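Local coordinates for tetracycline repressor protein class G (Acinetobacter baumannii, PDB 6RX9), which represses the tetracycline resistance gene tetA by binding its operator DNA as a helix-turn-helix protein, and loses affinity for that DNA when tetracycline binds, at residues A[22-30]-A[47-55]; A[136-144]-A[188-199]. All coordinates share one frame; numbering follows the deposited sequence. Where two conformers were deposited one is given.

Contact 1. Residues A[22-30]-A[47-55]; sequences MDSLTTRKL and NKRALLDAL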
ATOM      1  N   MET A  22       4.457  13.834  -9.462  1.00 42.07           N
ATOM      2  CA  MET A  22       5.105  13.995  -8.132  1.00 42.32           C
ATOM      3  C   MET A  22       6.612  14.244  -8.290  1.00 42.85           C
ATOM      4  O   MET A  22       7.156  15.099  -7.559  1.00 41.68           O
ATOM      5  CB  MET A  22       4.870  12.718  -7.322  1.00 43.04           C
ATOM      6  CG  MET A  22       5.418  12.728  -5.919  1.00 43.79           C
ATOM      7  SD  MET A  22       5.170  11.091  -5.183  1.00 44.92           S
ATOM      8  CE  MET A  22       5.768  11.378  -3.519  1.00 44.50           C
ATOM      9  N   ASP A  23       7.263  13.520  -9.205  1.00 43.63           N
ATOM     10  CA  ASP A  23       8.740  13.526  -9.383  1.00 45.16           C
ATOM     11  C   ASP A  23       9.195  14.876  -9.956  1.00 45.03           C
ATOM     12  O   ASP A  23      10.233  15.378  -9.490  1.00 46.50           O
ATOM     13  CB  ASP A  23       9.194  12.340 -10.243  1.00 46.85           C
ATOM     14  CG  ASP A  23       8.984  10.985  -9.585  1.00 47.00           C
ATOM     15  OD1 ASP A  23       8.813  10.944  -8.348  1.00 46.94           O
ATOM     16  OD2 ASP A  23       8.995   9.970 -10.314  1.00 49.36           O
ATOM     17  N   SER A  24       8.449  15.443 -10.911  1.00 44.41           N
ATOM     18  CA  SER A  24       8.789  16.702 -11.629  1.00 44.98           C
ATOM     19  C   SER A  24       8.317  17.938 -10.850  1.00 43.15           C
ATOM     20  O   SER A  24       8.750  19.048 -11.209  1.00 43.40           O
ATOM     21  CB  SER A  24       8.222  16.704 -13.026  1.00 46.43           C
ATOM     22  OG  SER A  24       8.834  15.699 -13.817  1.00 48.45           O
ATOM     23  N   LEU A  25       7.454  17.766  -9.845  1.00 41.14           N
ATOM     24  CA  LEU A  25       6.918  18.883  -9.016  1.00 40.05           C
ATOM     25  C   LEU A  25       8.064  19.503  -8.205  1.00 39.41           C
ATOM     26  O   LEU A  25       8.798  18.747  -7.547  1.00 39.19           O
ATOM     27  CB  LEU A  25       5.811  18.336  -8.107  1.00 39.28           C
ATOM     28  CG  LEU A  25       5.081  19.359  -7.241  1.00 39.37           C
ATOM     29  CD1 LEU A  25       4.456  20.457  -8.089  1.00 40.09           C
ATOM     30  CD2 LEU A  25       4.018  18.677  -6.390  1.00 38.73           C
ATOM     31  N   THR A  26       8.233  20.828  -8.286  1.00 39.45           N
ATOM     32  CA  THR A  26       9.196  21.612  -7.464  1.00 39.13           C
ATOM     33  C   THR A  26       8.508  22.887  -6.970  1.00 38.83           C
ATOM     34  O   THR A  26       7.572  23.356  -7.649  1.00 38.58           O
ATOM     35  CB  THR A  26      10.488  21.935  -8.230  1.00 40.20           C
ATOM     36  OG1 THR A  26      10.228  22.959  -9.191  1.00 40.43           O
ATOM     37  CG2 THR A  26      11.082  20.727  -8.920  1.00 40.70           C
ATOM     38  N   THR A  27       8.972  23.426  -5.840  1.00 38.99           N
ATOM     39  CA  THR A  27       8.489  24.703  -5.251  1.00 39.34           C
ATOM     40  C   THR A  27       8.778  25.852  -6.227  1.00 40.43           C
ATOM     41  O   THR A  27       7.965  26.788  -6.290  1.00 40.12           O
ATOM     42  CB  THR A  27       9.107  24.945  -3.867  1.00 39.56           C
ATOM     43  OG1 THR A  27      10.528  24.918  -3.996  1.00 40.42           O
ATOM     44  CG2 THR A  27       8.670  23.919  -2.844  1.00 38.90           C
ATOM     45  N   ARG A  28       9.875  25.774  -6.984  1.00 41.72           N
ATOM     46  CA  ARG A  28      10.245  26.816  -7.978  1.00 42.96           C
ATOM     47  C   ARG A  28       9.202  26.850  -9.104  1.00 42.56           C
ATOM     48  O   ARG A  28       8.770  27.960  -9.467  1.00 43.08           O
ATOM     49  CB  ARG A  28      11.654  26.580  -8.529  1.00 44.74           C
ATOM     50  CG  ARG A  28      12.203  27.751  -9.330  1.00 46.64           C
ATOM     51  CD  ARG A  28      12.155  29.064  -8.564  1.00 47.30           C
ATOM     52  NE  ARG A  28      12.667  30.176  -9.348  1.00 48.97           N
ATOM     53  CZ  ARG A  28      13.954  30.449  -9.540  1.00 50.46           C
ATOM     54  NH1 ARG A  28      14.298  31.493 -10.276  1.00 51.89           N
ATOM     55  NH2 ARG A  28      14.892  29.684  -9.008  1.00 50.66           N
ATOM     56  N   LYS A  29       8.807  25.685  -9.624  1.00 42.29           N
ATOM     57  CA  LYS A  29       7.787  25.562 -10.704  1.00 42.82           C
ATOM     58  C   LYS A  29       6.432  26.063 -10.188  1.00 41.78           C
ATOM     59  O   LYS A  29       5.706  26.711 -10.971  1.00 42.29           O
ATOM     60  CB  LYS A  29       7.705  24.117 -11.204  1.00 43.40           C
ATOM     61  CG  LYS A  29       8.862  23.690 -12.098  1.00 45.37           C
ATOM     62  CD  LYS A  29       8.841  22.220 -12.444  1.00 45.93           C
ATOM     63  CE  LYS A  29      10.015  21.801 -13.302  1.00 47.67           C
ATOM     64  NZ  LYS A  29      10.019  20.340 -13.540  1.00 47.85           N
ATOM     65  N   LEU A  30       6.118  25.795  -8.916  1.00 40.17           N
ATOM     66  CA  LEU A  30       4.860  26.241  -8.260  1.00 39.52           C
ATOM     67  C   LEU A  30       4.819  27.776  -8.216  1.00 40.53           C
ATOM     68  O   LEU A  30       3.799  28.346  -8.642  1.00 40.71           O
ATOM     69  CB  LEU A  30       4.781  25.637  -6.854  1.00 38.08           C
ATOM     70  CG  LEU A  30       3.528  25.980  -6.049  1.00 37.56           C
ATOM     71  CD1 LEU A  30       2.268  25.792  -6.880  1.00 37.77           C
ATOM     72  CD2 LEU A  30       3.462  25.142  -4.782  1.00 36.57           C
ATOM     73  N   ASN A  47      10.177  23.699   1.669  1.00 37.33           N
ATOM     74  CA  ASN A  47      10.728  22.526   0.937  1.00 37.44           C
ATOM     75  C   ASN A  47       9.590  21.703   0.321  1.00 36.19           C
ATOM     76  O   ASN A  47       8.417  21.893   0.711  1.00 34.56           O
ATOM     77  CB  ASN A  47      11.625  21.682   1.847  1.00 38.52           C
ATOM     78  CG  ASN A  47      10.983  21.370   3.181  1.00 39.03           C
ATOM     79  OD1 ASN A  47       9.971  20.676   3.239  1.00 38.02           O
ATOM     80  ND2 ASN A  47      11.555  21.889   4.256  1.00 40.58           N
ATOM     81  N   LYS A  48       9.943  20.823  -0.618  1.00 36.07           N
ATOM     82  CA  LYS A  48       8.997  19.958  -1.368  1.00 35.80           C
ATOM     83  C   LYS A  48       8.268  19.029  -0.391  1.00 35.28           C
ATOM     84  O   LYS A  48       7.073  18.782  -0.612  1.00 33.79           O
ATOM     85  CB  LYS A  48       9.749  19.152  -2.430  1.00 36.54           C
ATOM     86  CG  LYS A  48       8.887  18.218  -3.266  1.00 36.25           C
ATOM     87  CD  LYS A  48       9.630  17.627  -4.440  1.00 37.28           C
ATOM     88  CE  LYS A  48       8.791  16.653  -5.237  1.00 37.22           C
ATOM     89  NZ  LYS A  48       9.459  16.284  -6.506  1.00 38.36           N
ATOM     90  N   ARG A  49       8.972  18.529   0.630  1.00 36.47           N
ATOM     91  CA  ARG A  49       8.422  17.611   1.665  1.00 37.20           C
ATOM     92  C   ARG A  49       7.192  18.261   2.313  1.00 35.45           C
ATOM     93  O   ARG A  49       6.151  17.584   2.418  1.00 34.82           O
ATOM     94  CB  ARG A  49       9.495  17.277   2.709  1.00 40.25           C
ATOM     95  CG  ARG A  49       9.058  16.286   3.780  1.00 41.98           C
ATOM     96  CD  ARG A  49       8.582  14.963   3.207  1.00 42.94           C
ATOM     97  NE  ARG A  49       7.135  14.908   3.032  1.00 43.97           N
ATOM     98  CZ  ARG A  49       6.480  13.985   2.327  1.00 43.87           C
ATOM     99  NH1 ARG A  49       5.161  14.040   2.245  1.00 44.12           N
ATOM    100  NH2 ARG A  49       7.135  13.024   1.696  1.00 45.02           N
ATOM    101  N   ALA A  50       7.303  19.530   2.714  1.00 34.71           N
ATOM    102  CA  ALA A  50       6.215  20.302   3.360  1.00 33.87           C
ATOM    103  C   ALA A  50       5.027  20.421   2.397  1.00 32.57           C
ATOM    104  O   ALA A  50       3.883  20.229   2.849  1.00 31.79           O
ATOM    105  CB  ALA A  50       6.725  21.655   3.795  1.00 34.60           C
ATOM    106  N   LEU A  51       5.290  20.699   1.114  1.00 32.41           N
ATOM    107  CA  LEU A  51       4.251  20.807   0.051  1.00 32.20           C
ATOM    108  C   LEU A  51       3.519  19.464  -0.096  1.00 31.81           C
ATOM    109  O   LEU A  51       2.267  19.474  -0.128  1.00 30.89           O
ATOM    110  CB  LEU A  51       4.909  21.226  -1.268  1.00 32.44           C
ATOM    111  CG  LEU A  51       3.979  21.293  -2.478  1.00 32.43           C
ATOM    112  CD1 LEU A  51       2.828  22.252  -2.229  1.00 32.57           C
ATOM    113  CD2 LEU A  51       4.744  21.689  -3.731  1.00 33.44           C
ATOM    114  N   LEU A  52       4.264  18.357  -0.188  1.00 31.94           N
ATOM    115  CA  LEU A  52       3.690  16.990  -0.345  1.00 32.17           C
ATOM    116  C   LEU A  52       2.783  16.670   0.853  1.00 32.28           C
ATOM    117  O   LEU A  52       1.701  16.095   0.623  1.00 32.32           O
ATOM    118  CB  LEU A  52       4.813  15.956  -0.483  1.00 32.38           C
ATOM    119  CG  LEU A  52       5.600  15.994  -1.792  1.00 33.08           C
ATOM    120  CD1 LEU A  52       6.616  14.866  -1.843  1.00 33.72           C
ATOM    121  CD2 LEU A  52       4.679  15.935  -3.000  1.00 33.05           C
ATOM    122  N   ASP A  53       3.206  17.018   2.073  1.00 33.53           N
ATOM    123  CA  ASP A  53       2.409  16.841   3.321  1.00 34.34           C
ATOM    124  C   ASP A  53       1.047  17.532   3.168  1.00 33.95           C
ATOM    125  O   ASP A  53       0.022  16.904   3.520  1.00 32.93           O
ATOM    126  CB  ASP A  53       3.140  17.381   4.554  1.00 36.17           C
ATOM    127  CG  ASP A  53       4.360  16.579   4.978  1.00 37.60           C
ATOM    128  OD1 ASP A  53       4.524  15.443   4.491  1.00 39.05           O
ATOM    129  OD2 ASP A  53       5.144  17.104   5.792  1.00 39.57           O
ATOM    130  N   ALA A  54       1.033  18.771   2.665  1.00 33.28           N
ATOM    131  CA  ALA A  54      -0.188  19.593   2.481  1.00 33.41           C
ATOM    132  C   ALA A  54      -1.072  18.993   1.380  1.00 32.69           C
ATOM    133  O   ALA A  54      -2.307  18.992   1.553  1.00 32.79           O
ATOM    134  CB  ALA A  54       0.182  21.022   2.173  1.00 33.79           C
ATOM    135  N   LEU A  55      -0.469  18.504   0.292  1.00 32.15           N
ATOM    136  CA  LEU A  55      -1.195  17.852  -0.833  1.00 32.34           C
ATOM    137  C   LEU A  55      -1.888  16.584  -0.319  1.00 32.23           C
ATOM    138  O   LEU A  55      -3.071  16.387  -0.659  1.00 32.47           O
ATOM    139  CB  LEU A  55      -0.218  17.527  -1.969  1.00 32.28           C
ATOM    140  CG  LEU A  55       0.274  18.727  -2.779  1.00 32.78           C
ATOM    141  CD1 LEU A  55       1.407  18.325  -3.710  1.00 33.05           C
ATOM    142  CD2 LEU A  55      -0.862  19.361  -3.568  1.00 33.31           C
TER
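Lys48 reaches from the first turn of helix 48-59 to the backbone of the turn that leads into helix 27-34. Its CG stands anti to the backbone N (chi1 180°) and the rest of the chain is extended, which carries the ammonium the full length of the side chain. CB and CG make no close approach to the turn; CD is the first atom to meet it, 3.4 Å from Leu25 O, and CE then comes within 3.1 Å of Leu25 O and 3.2 Å of Met22 O. At the tip, NZ gives hydrogen bonds to Met22 O and to Leu25 O, each 2.8 Å long and each in its carbonyl plane. One amine thus ties together two carbonyls three residues apart, and its charge probably polarises both.

Beside this polar clasp the contact is aliphatic. Leu25 points into it, and its CD2 meets Leu55 CD1 tip to tip at 3.8 Å, with Leu51 CD2 slightly farther off. Leu51 in turn reaches Leu30 CD2, also end on. The extended Met22 side chain crosses Leu52 at about a right angle, methyl to methyl, while Thr27 CG2 lies against the backbone where Asn47 joins Lys48. Both helices start with a side-chain N-cap: Thr26 OG1 accepts from Lys29 N, and Asn47 OD1 from Ala50 N.

The contact sets the start of helix 27-34, part of the helix-turn-helix, against helix 48-59. Helix 6-20 adds Leu16, Ile10 and Leu14 to the leucine cluster, and helix 96-102 touches Met22 through Arg98 and Ile99.

Contact 2. Residues A[136-144]-A[188-199]; sequences AVSHYVVGS and FNFGLDSLIAGF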
ATOM      1  N   ALA A 136      -7.433  -2.460   8.418  1.00 30.95           N
ATOM      2  CA  ALA A 136      -7.330  -3.498   7.364  1.00 30.60           C
ATOM      3  C   ALA A 136      -7.923  -2.977   6.048  1.00 29.89           C
ATOM      4  O   ALA A 136      -7.292  -3.184   4.993  1.00 28.97           O
ATOM      5  CB  ALA A 136      -8.007  -4.768   7.807  1.00 31.10           C
ATOM      6  N   VAL A 137      -9.087  -2.322   6.106  1.00 29.85           N
ATOM      7  CA  VAL A 137      -9.753  -1.712   4.917  1.00 29.94           C
ATOM      8  C   VAL A 137      -8.797  -0.685   4.289  1.00 29.29           C
ATOM      9  O   VAL A 137      -8.586  -0.738   3.060  1.00 28.39           O
ATOM     10  CB  VAL A 137     -11.121  -1.097   5.279  1.00 31.20           C
ATOM     11  CG1 VAL A 137     -11.677  -0.237   4.153  1.00 31.60           C
ATOM     12  CG2 VAL A 137     -12.126  -2.172   5.670  1.00 32.11           C
ATOM     13  N   SER A 138      -8.228   0.208   5.105  0.50 29.37           N
ATOM     14  CA  SER A 138      -7.280   1.268   4.667  0.50 28.91           C
ATOM     15  C   SER A 138      -6.051   0.634   4.002  0.50 28.51           C
ATOM     16  O   SER A 138      -5.642   1.133   2.938  0.50 28.16           O
ATOM     17  CB  SER A 138      -6.883   2.161   5.812  0.50 29.34           C
ATOM     18  OG  SER A 138      -7.945   3.039   6.153  0.50 29.64           O
ATOM     19  N   HIS A 139      -5.495  -0.424   4.603  1.00 28.76           N
ATOM     20  CA  HIS A 139      -4.310  -1.157   4.076  1.00 29.00           C
ATOM     21  C   HIS A 139      -4.614  -1.672   2.664  1.00 28.58           C
ATOM     22  O   HIS A 139      -3.784  -1.447   1.754  1.00 27.93           O
ATOM     23  CB  HIS A 139      -3.892  -2.309   5.002  1.00 29.77           C
ATOM     24  CG  HIS A 139      -3.480  -1.897   6.376  1.00 30.57           C
ATOM     25  ND1 HIS A 139      -3.089  -0.607   6.686  1.00 31.24           N
ATOM     26  CD2 HIS A 139      -3.369  -2.610   7.518  1.00 31.45           C
ATOM     27  CE1 HIS A 139      -2.776  -0.538   7.963  1.00 31.63           C
ATOM     28  NE2 HIS A 139      -2.934  -1.756   8.495  1.00 32.41           N
ATOM     29  N   TYR A 140      -5.768  -2.325   2.489  1.00 28.00           N
ATOM     30  CA  TYR A 140      -6.214  -2.913   1.199  1.00 27.95           C
ATOM     31  C   TYR A 140      -6.316  -1.812   0.132  1.00 27.24           C
ATOM     32  O   TYR A 140      -5.785  -2.004  -0.976  1.00 26.58           O
ATOM     33  CB  TYR A 140      -7.538  -3.668   1.356  1.00 28.34           C
ATOM     34  CG  TYR A 140      -8.131  -4.092   0.039  1.00 28.77           C
ATOM     35  CD1 TYR A 140      -7.554  -5.110  -0.704  1.00 29.26           C
ATOM     36  CD2 TYR A 140      -9.234  -3.445  -0.493  1.00 28.91           C
ATOM     37  CE1 TYR A 140      -8.072  -5.488  -1.932  1.00 29.39           C
ATOM     38  CE2 TYR A 140      -9.764  -3.814  -1.719  1.00 29.54           C
ATOM     39  CZ  TYR A 140      -9.178  -4.836  -2.444  1.00 29.90           C
ATOM     40  OH  TYR A 140      -9.693  -5.209  -3.651  1.00 30.89           O
ATOM     41  N   VAL A 141      -6.959  -0.685   0.455  1.00 26.52           N
ATOM     42  CA  VAL A 141      -7.208   0.424  -0.514  1.00 26.53           C
ATOM     43  C   VAL A 141      -5.857   0.992  -0.977  1.00 26.18           C
ATOM     44  O   VAL A 141      -5.672   1.154  -2.191  1.00 25.47           O
ATOM     45  CB  VAL A 141      -8.113   1.519   0.081  1.00 27.07           C
ATOM     46  CG1 VAL A 141      -8.144   2.757  -0.802  1.00 27.54           C
ATOM     47  CG2 VAL A 141      -9.524   1.006   0.325  1.00 27.44           C
ATOM     48  N   VAL A 142      -4.954   1.286  -0.043  1.00 26.25           N
ATOM     49  CA  VAL A 142      -3.615   1.869  -0.357  1.00 26.34           C
ATOM     50  C   VAL A 142      -2.871   0.909  -1.293  1.00 26.56           C
ATOM     51  O   VAL A 142      -2.396   1.374  -2.341  1.00 26.18           O
ATOM     52  CB  VAL A 142      -2.812   2.179   0.919  1.00 26.74           C
ATOM     53  CG1 VAL A 142      -1.349   2.462   0.611  1.00 27.37           C
ATOM     54  CG2 VAL A 142      -3.435   3.328   1.695  1.00 26.94           C
ATOM     55  N   GLY A 143      -2.783  -0.377  -0.933  1.00 26.50           N
ATOM     56  CA  GLY A 143      -2.111  -1.400  -1.758  1.00 27.01           C
ATOM     57  C   GLY A 143      -2.675  -1.437  -3.168  1.00 27.21           C
ATOM     58  O   GLY A 143      -1.876  -1.454  -4.129  1.00 27.71           O
ATOM     59  N   SER A 144      -4.007  -1.431  -3.293  1.00 27.20           N
ATOM     60  CA  SER A 144      -4.742  -1.521  -4.582  1.00 27.92           C
ATOM     61  C   SER A 144      -4.433  -0.304  -5.462  1.00 28.41           C
ATOM     62  O   SER A 144      -4.119  -0.494  -6.654  1.00 28.52           O
ATOM     63  CB  SER A 144      -6.225  -1.669  -4.354  1.00 28.00           C
ATOM     64  OG  SER A 144      -6.925  -1.575  -5.582  1.00 28.92           O
ATOM     65  N   PHE A 188     -11.141  -4.583  -7.598  1.00 33.29           N
ATOM     66  CA  PHE A 188     -11.154  -3.810  -6.330  1.00 32.26           C
ATOM     67  C   PHE A 188     -12.362  -4.233  -5.484  1.00 32.11           C
ATOM     68  O   PHE A 188     -12.188  -4.569  -4.300  1.00 30.67           O
ATOM     69  CB  PHE A 188     -11.196  -2.302  -6.575  1.00 32.36           C
ATOM     70  CG  PHE A 188     -11.365  -1.532  -5.292  1.00 31.70           C
ATOM     71  CD1 PHE A 188     -10.283  -1.322  -4.450  1.00 31.05           C
ATOM     72  CD2 PHE A 188     -12.615  -1.090  -4.889  1.00 31.80           C
ATOM     73  CE1 PHE A 188     -10.439  -0.640  -3.254  1.00 30.75           C
ATOM     74  CE2 PHE A 188     -12.768  -0.414  -3.689  1.00 31.24           C
ATOM     75  CZ  PHE A 188     -11.680  -0.190  -2.874  1.00 30.61           C
ATOM     76  N   ASN A 189     -13.552  -4.221  -6.089  1.00 33.53           N
ATOM     77  CA  ASN A 189     -14.836  -4.530  -5.405  1.00 34.80           C
ATOM     78  C   ASN A 189     -14.808  -5.974  -4.888  1.00 33.83           C
ATOM     79  O   ASN A 189     -15.334  -6.204  -3.791  1.00 33.62           O
ATOM     80  CB  ASN A 189     -16.040  -4.231  -6.303  1.00 36.93           C
ATOM     81  CG  ASN A 189     -16.352  -2.750  -6.360  1.00 38.70           C
ATOM     82  OD1 ASN A 189     -16.616  -2.128  -5.331  1.00 40.26           O
ATOM     83  ND2 ASN A 189     -16.316  -2.173  -7.548  1.00 40.13           N
ATOM     84  N   PHE A 190     -14.173  -6.905  -5.606  1.00 33.58           N
ATOM     85  CA  PHE A 190     -14.091  -8.326  -5.173  1.00 33.26           C
ATOM     86  C   PHE A 190     -13.298  -8.427  -3.863  1.00 31.73           C
ATOM     87  O   PHE A 190     -13.782  -9.091  -2.933  1.00 31.33           O
ATOM     88  CB  PHE A 190     -13.496  -9.235  -6.248  1.00 33.94           C
ATOM     89  CG  PHE A 190     -13.288 -10.642  -5.753  1.00 33.98           C
ATOM     90  CD1 PHE A 190     -14.357 -11.520  -5.650  1.00 34.94           C
ATOM     91  CD2 PHE A 190     -12.039 -11.070  -5.333  1.00 33.86           C
ATOM     92  CE1 PHE A 190     -14.169 -12.806  -5.170  1.00 35.06           C
ATOM     93  CE2 PHE A 190     -11.854 -12.357  -4.853  1.00 34.15           C
ATOM     94  CZ  PHE A 190     -12.920 -13.223  -4.774  1.00 34.46           C
ATOM     95  N   GLY A 191     -12.120  -7.798  -3.788  1.00 30.86           N
ATOM     96  CA  GLY A 191     -11.295  -7.777  -2.563  1.00 30.05           C
ATOM     97  C   GLY A 191     -12.015  -7.100  -1.405  1.00 29.95           C
ATOM     98  O   GLY A 191     -11.925  -7.609  -0.267  1.00 28.94           O
ATOM     99  N   LEU A 192     -12.691  -5.979  -1.673  1.00 30.58           N
ATOM    100  CA  LEU A 192     -13.415  -5.179  -0.646  1.00 31.14           C
ATOM    101  C   LEU A 192     -14.571  -6.009  -0.073  1.00 31.81           C
ATOM    102  O   LEU A 192     -14.674  -6.099   1.163  1.00 31.98           O
ATOM    103  CB  LEU A 192     -13.923  -3.880  -1.280  1.00 31.54           C
ATOM    104  CG  LEU A 192     -14.699  -2.944  -0.352  1.00 31.98           C
ATOM    105  CD1 LEU A 192     -13.939  -2.691   0.941  1.00 31.88           C
ATOM    106  CD2 LEU A 192     -15.004  -1.634  -1.057  1.00 32.26           C
ATOM    107  N   ASP A 193     -15.390  -6.599  -0.947  1.00 32.88           N
ATOM    108  CA  ASP A 193     -16.564  -7.439  -0.575  1.00 34.10           C
ATOM    109  C   ASP A 193     -16.090  -8.651   0.236  1.00 33.61           C
ATOM    110  O   ASP A 193     -16.777  -9.012   1.210  1.00 33.83           O
ATOM    111  CB  ASP A 193     -17.359  -7.854  -1.815  1.00 35.54           C
ATOM    112  CG  ASP A 193     -18.107  -6.713  -2.484  1.00 37.10           C
ATOM    113  OD1 ASP A 193     -18.263  -5.650  -1.844  1.00 37.61           O
ATOM    114  OD2 ASP A 193     -18.532  -6.896  -3.642  1.00 38.74           O
ATOM    115  N   SER A 194     -14.958  -9.255  -0.144  1.00 32.94           N
ATOM    116  CA  SER A 194     -14.339 -10.406   0.564  1.00 32.54           C
ATOM    117  C   SER A 194     -13.910  -9.982   1.973  1.00 32.37           C
ATOM    118  O   SER A 194     -14.217 -10.707   2.932  1.00 32.18           O
ATOM    119  CB  SER A 194     -13.185 -10.975  -0.220  1.00 32.36           C
ATOM    120  OG  SER A 194     -13.638 -11.488  -1.465  1.00 32.80           O
ATOM    121  N   LEU A 195     -13.231  -8.841   2.098  1.00 31.90           N
ATOM    122  CA  LEU A 195     -12.763  -8.312   3.404  1.00 32.58           C
ATOM    123  C   LEU A 195     -13.971  -8.120   4.336  1.00 33.03           C
ATOM    124  O   LEU A 195     -13.925  -8.610   5.481  1.00 33.42           O
ATOM    125  CB  LEU A 195     -12.014  -6.997   3.160  1.00 32.79           C
ATOM    126  CG  LEU A 195     -11.127  -6.500   4.300  1.00 33.84           C
ATOM    127  CD1 LEU A 195     -10.178  -7.586   4.788  1.00 34.16           C
ATOM    128  CD2 LEU A 195     -10.343  -5.267   3.866  1.00 33.43           C
ATOM    129  N   ILE A 196     -15.026  -7.458   3.852  1.00 33.42           N
ATOM    130  CA  ILE A 196     -16.233  -7.114   4.667  1.00 34.70           C
ATOM    131  C   ILE A 196     -16.989  -8.403   5.027  1.00 35.57           C
ATOM    132  O   ILE A 196     -17.396  -8.529   6.198  1.00 36.49           O
ATOM    133  CB  ILE A 196     -17.112  -6.076   3.939  1.00 35.24           C
ATOM    134  CG1 ILE A 196     -16.390  -4.729   3.830  1.00 34.89           C
ATOM    135  CG2 ILE A 196     -18.467  -5.935   4.616  1.00 36.16           C
ATOM    136  CD1 ILE A 196     -17.004  -3.774   2.835  1.00 35.24           C
ATOM    137  N   ALA A 197     -17.162  -9.327   4.074  1.00 35.42           N
ATOM    138  CA  ALA A 197     -17.812 -10.644   4.293  1.00 36.39           C
ATOM    139  C   ALA A 197     -17.072 -11.406   5.402  1.00 36.68           C
ATOM    140  O   ALA A 197     -17.745 -12.046   6.233  1.00 37.38           O
ATOM    141  CB  ALA A 197     -17.844 -11.438   3.010  1.00 36.41           C
ATOM    142  N   GLY A 198     -15.736 -11.339   5.409  1.00 35.71           N
ATOM    143  CA  GLY A 198     -14.868 -11.976   6.418  1.00 36.31           C
ATOM    144  C   GLY A 198     -15.057 -11.390   7.808  1.00 37.10           C
ATOM    145  O   GLY A 198     -15.000 -12.166   8.780  1.00 37.56           O
ATOM    146  N   PHE A 199     -15.253 -10.072   7.914  1.00 37.39           N
ATOM    147  CA  PHE A 199     -15.482  -9.368   9.204  1.00 39.16           C
ATOM    148  C   PHE A 199     -16.725  -9.940   9.896  1.00 41.54           C
ATOM    149  O   PHE A 199     -16.682 -10.104  11.129  1.00 42.49           O
ATOM    150  CB  PHE A 199     -15.632  -7.857   9.009  1.00 38.16           C
ATOM    151  CG  PHE A 199     -14.392  -7.132   8.546  1.00 36.87           C
ATOM    152  CD1 PHE A 199     -13.122  -7.596   8.860  1.00 36.64           C
ATOM    153  CD2 PHE A 199     -14.502  -5.958   7.817  1.00 36.08           C
ATOM    154  CE1 PHE A 199     -11.994  -6.910   8.437  1.00 35.78           C
ATOM    155  CE2 PHE A 199     -13.372  -5.273   7.398  1.00 35.49           C
ATOM    156  CZ  PHE A 199     -12.121  -5.751   7.708  1.00 35.11           C
TER
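Tyr140 lays its ring beside that of Phe188, roughly parallel to it but displaced, so that the two overlap little: the planes differ by 27° and the centroids are 5.4 Å apart. The closest atoms of the pair are CE2 of Tyr140 and CE1 of Phe188, 3.6 Å apart. With CG anti to the backbone N (chi1 171°), the tyrosine extends toward helix 185-202 as a knob among Phe188, Gly191, Leu192 and Leu195. Gly191 lets the phenol approach the helix backbone closely, its CA being 3.2 Å from Tyr140 OH, and Gly191 O lies over one face of the ring.

The Phe188 ring receives Ser144 OG and Val141 CG2 at its edge. Farther along the antiparallel helices, Leu195 CD2 packs on Val137 CA at 3.8 Å, and Val137 CG2 meets the edge of the Phe199 ring, in its plane. Helices 127-155 and 185-202 pair with their counterparts in the second subunit as the four-helix bundle of the TetR dimer; Gly191 of that subunit packs on Leu195, and its Ser194 on Phe199.

In this buried, largely apolar interface Tyr140 OH donates to Phe188 O, a 2.7 Å bond with a C=O...O angle of 115°. Phe188 O also accepts the helical bond from Leu192 N, so the hydroxyl adds a second donor without displacing the first. The phenol therefore has its polar end satisfied inside the core and links the two helices by a directional bond as well as by packing.

The two contacts come in series along the chain: contact 1 closes within the N-terminal DNA-binding region before contact 2 opens in the C-terminal, tetracycline-binding part. They share no helix. Their centres are 31 Å apart, on opposite sides of the chain's centre, and the nearest atoms about 12 Å. Helix 96-102 borders contact 1 and includes His100, a likely magnesium ligand; the side chain of Met22 lies about 9 Å from that of His100, and the side chain of Val141 in contact 2 about 8 Å from it. Val137's side chain is about 5 Å from that of Asn82, a likely tetracycline ligand. The likely drug site therefore lies close to contact 2 and within about 9 Å of Met22, consistent with a relay to the DNA-binding helices.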